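Local coordinates for 5' nucleotidase family protein (Staphylococcus aureus subsp. aureus, PDB 4Q7F), which belongs to the 5'-nucleotidase family and pairs a calcineurin-like phosphoesterase domain, which carries a two-metal site, with a family-specific C-terminal domain, at residues D154-V159 / R197-I202; A235-I240 / R255-A260. One frame throughout, in Å; residues are numbered along the deposited sequence.

The two contacts show how consecutive connections can build one mixed sheet of a calcineurin-like phosphoesterase domain. After the edge strand 147-152, the chain runs into strand 155-163, then returns through helix 184-198 to strand 201-207, and contact 1 closes that excursion. It passes on through helix 229-236 and strand 242-244 to the hairpin of strands 251-256 and 259-264, whose turn contact 2 ties to the 3-10 segment and loop that follow the helix. The loops neither nest nor cross: they lie in series, their centres about 15 Å apart, and touch where Ile-202 packs against Asp-239 and Ile-240. Strand 201-207, started at contact 1, ends at the magnesium ligand His-207.

Contact 1 of 2, residues D154-V159 / R197-I202; sequences DQTVGV and RHADII
Val-157 and Gly-158 pair in parallel with Ile-201 and Ile-202 where the chain, just out of a helix, enters the sheet. In the hydrogen bonds of that ladder, Thr-156 O takes two donors: Ile-201 N at 3.0 Å, nearly along the C=O axis, and Asp-200 N at 2.9 Å, tilted 23° from the carbonyl plane. Two positions on, Gly-158 N donates to Ile-201 O over 2.7 Å and carries the parallel ladder forward. The carboxylate of Asp-200 extends the pairing backwards. Its CG lies beside its own backbone N (chi1 -57°), and OD2 uses the anti lone pair to accept from Thr-156 N at 3.0 Å. A water donates to the same oxygen over 2.6 Å and reaches Asp-154 O weakly. This is the closing step of a beta-alpha-beta crossover: strand 155-163, helix 184-198 and strand 201-207 follow in order, and Ala-199 is the first residue past the helix. With no side chain on Gly-158, Ala-199 CB settles over the strand backbone, 3.6 Å from Gly-158 N and 3.4 Å from Thr-156 O. Thr-156 CG2 meets the edge of the His-198 ring in its plane, 4.0 Å from ND1, while Thr-156 OG1 bonds to Gln-151 and the His-198 ring stacks on Tyr-149. The far flank of Ile-202 is already paired with Asp-241 and Ile-242.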
loop_
_atom_site.group_PDB
_atom_site.type_symbol
_atom_site.label_atom_id
_atom_site.label_comp_id
_atom_site.label_asym_id
_atom_site.label_seq_id
_atom_site.Cartn_x
_atom_site.Cartn_y
_atom_site.Cartn_z
ATOM N N ASP A 154 3.493 -38.923 -0.901
ATOM C CA ASP A 154 3.058 -39.434 0.398
ATOM C C ASP A 154 3.273 -38.421 1.541
ATOM O O ASP A 154 3.275 -38.790 2.714
ATOM C CB ASP A 154 3.760 -40.766 0.707
ATOM C CG ASP A 154 5.279 -40.667 0.651
ATOM O OD1 ASP A 154 5.811 -39.571 0.355
ATOM O OD2 ASP A 154 5.946 -41.693 0.897
ATOM N N GLN A 155 3.472 -37.156 1.179
ATOM C CA GLN A 155 3.670 -36.079 2.148
ATOM C C GLN A 155 2.459 -35.155 2.125
ATOM O O GLN A 155 1.643 -35.213 1.203
ATOM C CB GLN A 155 4.906 -35.246 1.792
ATOM C CG GLN A 155 6.227 -35.999 1.704
ATOM C CD GLN A 155 6.588 -36.734 2.983
ATOM O OE1 GLN A 155 6.072 -37.814 3.259
ATOM N NE2 GLN A 155 7.520 -36.174 3.740
ATOM N N THR A 156 2.337 -34.314 3.147
ATOM C CA THR A 156 1.266 -33.340 3.205
ATOM C C THR A 156 1.840 -31.965 3.396
ATOM O O THR A 156 2.768 -31.768 4.187
ATOM C CB THR A 156 0.269 -33.649 4.334
ATOM O OG1 THR A 156 -0.403 -34.875 4.048
ATOM C CG2 THR A 156 -0.769 -32.535 4.460
ATOM N N VAL A 157 1.307 -31.024 2.627
ATOM C CA VAL A 157 1.674 -29.625 2.748
ATOM C C VAL A 157 0.545 -28.906 3.474
ATOM O O VAL A 157 -0.621 -29.122 3.165
ATOM C CB VAL A 157 1.845 -28.951 1.373
ATOM C CG1 VAL A 157 2.209 -27.482 1.558
ATOM C CG2 VAL A 157 2.894 -29.679 0.558
ATOM N N GLY A 158 0.903 -28.045 4.429
ATOM C CA GLY A 158 -0.057 -27.253 5.175
ATOM C C GLY A 158 0.211 -25.784 4.906
ATOM O O GLY A 158 1.354 -25.330 5.002
ATOM N N VAL A 159 -0.833 -25.048 4.548
ATOM C CA VAL A 159 -0.686 -23.641 4.231
ATOM C C VAL A 159 -1.532 -22.792 5.159
ATOM O O VAL A 159 -2.710 -23.065 5.374
ATOM C CB VAL A 159 -1.110 -23.328 2.780
ATOM C CG1 VAL A 159 -0.822 -21.870 2.455
ATOM C CG2 VAL A 159 -0.376 -24.217 1.807
ATOM N N ARG A 197 1.136 -31.688 13.229
ATOM C CA ARG A 197 0.505 -33.007 13.415
ATOM C C ARG A 197 -0.131 -33.468 12.112
ATOM O O ARG A 197 -0.235 -34.656 11.854
ATOM C CB ARG A 197 -0.594 -32.997 14.493
ATOM C CG ARG A 197 -0.114 -33.013 15.934
ATOM C CD ARG A 197 -1.262 -33.213 16.923
ATOM N NE ARG A 197 -2.166 -32.059 17.066
ATOM C CZ ARG A 197 -1.974 -31.041 17.910
ATOM N NH1 ARG A 197 -2.855 -30.043 17.974
ATOM N NH2 ARG A 197 -0.897 -31.002 18.691
ATOM N N HIS A 198 -0.577 -32.523 11.298
ATOM C CA HIS A 198 -1.253 -32.864 10.063
ATOM C C HIS A 198 -0.307 -32.873 8.849
ATOM O O HIS A 198 -0.502 -33.668 7.935
ATOM C CB HIS A 198 -2.418 -31.880 9.837
ATOM C CG HIS A 198 -3.477 -32.386 8.904
ATOM N ND1 HIS A 198 -3.298 -32.477 7.538
ATOM C CD2 HIS A 198 -4.742 -32.813 9.143
ATOM C CE1 HIS A 198 -4.397 -32.954 6.979
ATOM N NE2 HIS A 198 -5.289 -33.167 7.931
ATOM N N ALA A 199 0.737 -32.038 8.863
ATOM C CA ALA A 199 1.617 -31.892 7.688
ATOM C C ALA A 199 3.123 -32.042 7.898
ATOM O O ALA A 199 3.644 -31.836 8.985
ATOM C CB ALA A 199 1.345 -30.541 7.031
ATOM N N ASP A 200 3.801 -32.384 6.808
ATOM C CA ASP A 200 5.251 -32.554 6.774
ATOM C C ASP A 200 5.920 -31.272 6.312
ATOM O O ASP A 200 7.054 -30.985 6.700
ATOM C CB ASP A 200 5.610 -33.664 5.805
ATOM C CG ASP A 200 4.938 -34.971 6.151
ATOM O OD1 ASP A 200 5.304 -35.579 7.177
ATOM O OD2 ASP A 200 4.060 -35.392 5.377
ATOM N N ILE A 201 5.218 -30.519 5.465
ATOM C CA ILE A 201 5.717 -29.249 4.943
ATOM C C ILE A 201 4.757 -28.126 5.300
ATOM O O ILE A 201 3.539 -28.245 5.103
ATOM C CB ILE A 201 5.887 -29.296 3.411
ATOM C CG1 ILE A 201 6.879 -30.397 3.021
ATOM C CG2 ILE A 201 6.347 -27.937 2.876
ATOM C CD1 ILE A 201 8.293 -30.164 3.516
ATOM N N ILE A 202 5.318 -27.029 5.805
ATOM C CA ILE A 202 4.536 -25.866 6.216
ATOM C C ILE A 202 4.908 -24.624 5.418
ATOM O O ILE A 202 6.081 -24.277 5.292
ATOM C CB ILE A 202 4.711 -25.606 7.718
ATOM C CG1 ILE A 202 4.056 -26.768 8.486
ATOM C CG2 ILE A 202 4.084 -24.268 8.105
ATOM C CD1 ILE A 202 4.438 -26.862 9.936
HETATM O O HOH W 1 2.830 -37.635 5.896
#

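Contact 2 of 2, residues A235-I240 / R255-A260; sequences AFSKDI and RFKQTA
A two-residue beta hairpin, turned by a type II' turn from Phe-256 to Thr-259, meets the 3-10 segment 237-239 that follows helix 229-236; Ser-237 and Ile-240 reach the hairpin chiefly through Thr-259. The hydroxyl of Thr-259 holds the middle of a short polar chain. It donates to Ile-240 O at 2.7 Å, approaching 31° out of the carbonyl plane, and its oxygen lies 2.7 Å from Ser-237 OG. Beside the bond to Ile-240 O, Ile-240 CG2 and Thr-259 CG2 come within 3.9 Å. Ser-237 carries OG anti to its backbone N (chi1 -176°), which projects it into the hairpin. There a second acceptor competes for its proton: Phe-256 O, 3.0 Å from Ser-237 OG, would make a weak bond, and that carbonyl already receives Thr-259 N across the turn. Ser-237 is buried, and its hydroxyl has Thr-259 OG1, Phe-256 O and a water within reach. The Phe-256 ring, resting on Tyr-230 and Leu-233 of the helix, turns its edge to the serine, with CD1 3.4 Å from Ser-237 OG. At the tip of the turn, the water lies 3.1 Å from Ser-237 OG and accepts from Gln-258 N at 2.6 Å.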
loop_
_atom_site.group_PDB
_atom_site.type_symbol
_atom_site.label_atom_id
_atom_site.label_comp_id
_atom_site.label_asym_id
_atom_site.label_seq_id
_atom_site.Cartn_x
_atom_site.Cartn_y
_atom_site.Cartn_z
ATOM N N ALA A 235 11.330 -17.235 15.909
ATOM C CA ALA A 235 10.713 -18.185 16.820
ATOM C C ALA A 235 10.359 -19.523 16.188
ATOM O O ALA A 235 10.489 -20.568 16.843
ATOM C CB ALA A 235 9.457 -17.574 17.419
ATOM N N PHE A 236 9.920 -19.514 14.929
ATOM C CA PHE A 236 9.443 -20.754 14.314
ATOM C C PHE A 236 10.118 -21.251 13.026
ATOM O O PHE A 236 9.597 -22.168 12.389
ATOM C CB PHE A 236 7.933 -20.618 14.068
ATOM C CG PHE A 236 7.188 -20.127 15.258
ATOM C CD1 PHE A 236 7.129 -20.897 16.418
ATOM C CD2 PHE A 236 6.555 -18.894 15.243
ATOM C CE1 PHE A 236 6.455 -20.436 17.540
ATOM C CE2 PHE A 236 5.874 -18.434 16.358
ATOM C CZ PHE A 236 5.827 -19.201 17.511
ATOM N N SER A 237 11.279 -20.704 12.669
ATOM C CA SER A 237 11.956 -21.121 11.430
ATOM C C SER A 237 12.053 -22.638 11.223
ATOM O O SER A 237 11.704 -23.132 10.158
ATOM C CB SER A 237 13.368 -20.533 11.330
ATOM O OG SER A 237 13.944 -20.892 10.078
ATOM N N LYS A 238 12.516 -23.370 12.236
ATOM C CA LYS A 238 12.698 -24.832 12.109
ATOM C C LYS A 238 11.449 -25.613 11.687
ATOM O O LYS A 238 11.567 -26.734 11.196
ATOM C CB LYS A 238 13.235 -25.436 13.411
ATOM C CG LYS A 238 12.258 -25.402 14.581
ATOM C CD LYS A 238 12.762 -26.275 15.722
ATOM C CE LYS A 238 11.674 -26.534 16.747
ATOM N NZ LYS A 238 12.144 -27.517 17.755
ATOM N N ASP A 239 10.269 -25.033 11.886
ATOM C CA ASP A 239 9.004 -25.674 11.534
ATOM C C ASP A 239 8.363 -25.092 10.264
ATOM O O ASP A 239 7.326 -25.573 9.811
ATOM C CB ASP A 239 8.039 -25.538 12.710
ATOM C CG ASP A 239 8.542 -26.256 13.958
ATOM O OD1 ASP A 239 9.145 -27.338 13.817
ATOM O OD2 ASP A 239 8.320 -25.754 15.075
ATOM N N ILE A 240 8.987 -24.061 9.702
ATOM C CA ILE A 240 8.491 -23.408 8.493
ATOM C C ILE A 240 9.460 -23.693 7.354
ATOM O O ILE A 240 10.668 -23.447 7.460
ATOM C CB ILE A 240 8.388 -21.876 8.661
ATOM C CG1 ILE A 240 7.512 -21.517 9.864
ATOM C CG2 ILE A 240 7.830 -21.262 7.397
ATOM C CD1 ILE A 240 7.515 -20.042 10.227
ATOM N N ARG A 255 17.420 -17.535 2.281
ATOM C CA ARG A 255 17.162 -18.575 3.257
ATOM C C ARG A 255 17.320 -18.012 4.667
ATOM O O ARG A 255 18.220 -17.213 4.912
ATOM C CB ARG A 255 18.173 -19.718 3.054
ATOM C CG ARG A 255 18.414 -20.085 1.590
ATOM C CD ARG A 255 17.215 -20.736 0.919
ATOM N NE ARG A 255 17.197 -22.182 1.128
ATOM C CZ ARG A 255 17.787 -23.066 0.320
ATOM N NH1 ARG A 255 17.713 -24.360 0.603
ATOM N NH2 ARG A 255 18.449 -22.668 -0.770
ATOM N N PHE A 256 16.421 -18.396 5.574
ATOM C CA PHE A 256 16.534 -18.017 6.993
ATOM C C PHE A 256 16.683 -19.403 7.602
ATOM O O PHE A 256 15.704 -20.148 7.705
ATOM C CB PHE A 256 15.311 -17.307 7.563
ATOM C CG PHE A 256 15.484 -16.874 9.007
ATOM C CD1 PHE A 256 15.295 -17.774 10.049
ATOM C CD2 PHE A 256 15.841 -15.571 9.320
ATOM C CE1 PHE A 256 15.462 -17.389 11.369
ATOM C CE2 PHE A 256 15.997 -15.169 10.642
ATOM C CZ PHE A 256 15.806 -16.084 11.669
ATOM N N LYS A 257 17.907 -19.755 7.977
ATOM C CA LYS A 257 18.206 -21.098 8.453
ATOM C C LYS A 257 17.798 -22.044 7.300
ATOM O O LYS A 257 18.343 -21.907 6.203
ATOM C CB LYS A 257 17.544 -21.387 9.806
ATOM C CG LYS A 257 18.130 -20.519 10.915
ATOM C CD LYS A 257 17.547 -20.811 12.281
ATOM C CE LYS A 257 18.209 -19.919 13.320
ATOM N NZ LYS A 257 17.545 -20.025 14.640
ATOM N N GLN A 258 16.842 -22.950 7.493
ATOM C CA GLN A 258 16.425 -23.845 6.379
ATOM C C GLN A 258 15.183 -23.338 5.650
ATOM O O GLN A 258 14.775 -23.897 4.627
ATOM C CB GLN A 258 16.165 -25.257 6.891
ATOM C CG GLN A 258 17.409 -25.915 7.466
ATOM C CD GLN A 258 18.466 -26.141 6.406
ATOM O OE1 GLN A 258 18.235 -26.850 5.419
ATOM N NE2 GLN A 258 19.636 -25.559 6.607
ATOM N N THR A 259 14.594 -22.268 6.172
ATOM C CA THR A 259 13.368 -21.720 5.605
ATOM C C THR A 259 13.604 -20.924 4.317
ATOM O O THR A 259 14.522 -20.118 4.251
ATOM C CB THR A 259 12.681 -20.792 6.633
ATOM O OG1 THR A 259 12.447 -21.507 7.856
ATOM C CG2 THR A 259 11.353 -20.279 6.087
ATOM N N ALA A 260 12.783 -21.170 3.293
ATOM C CA ALA A 260 12.852 -20.380 2.077
ATOM C C ALA A 260 11.997 -19.131 2.328
ATOM O O ALA A 260 10.800 -19.243 2.648
ATOM C CB ALA A 260 12.321 -21.157 0.877
HETATM O O HOH W 2 15.181 -23.614 9.409
#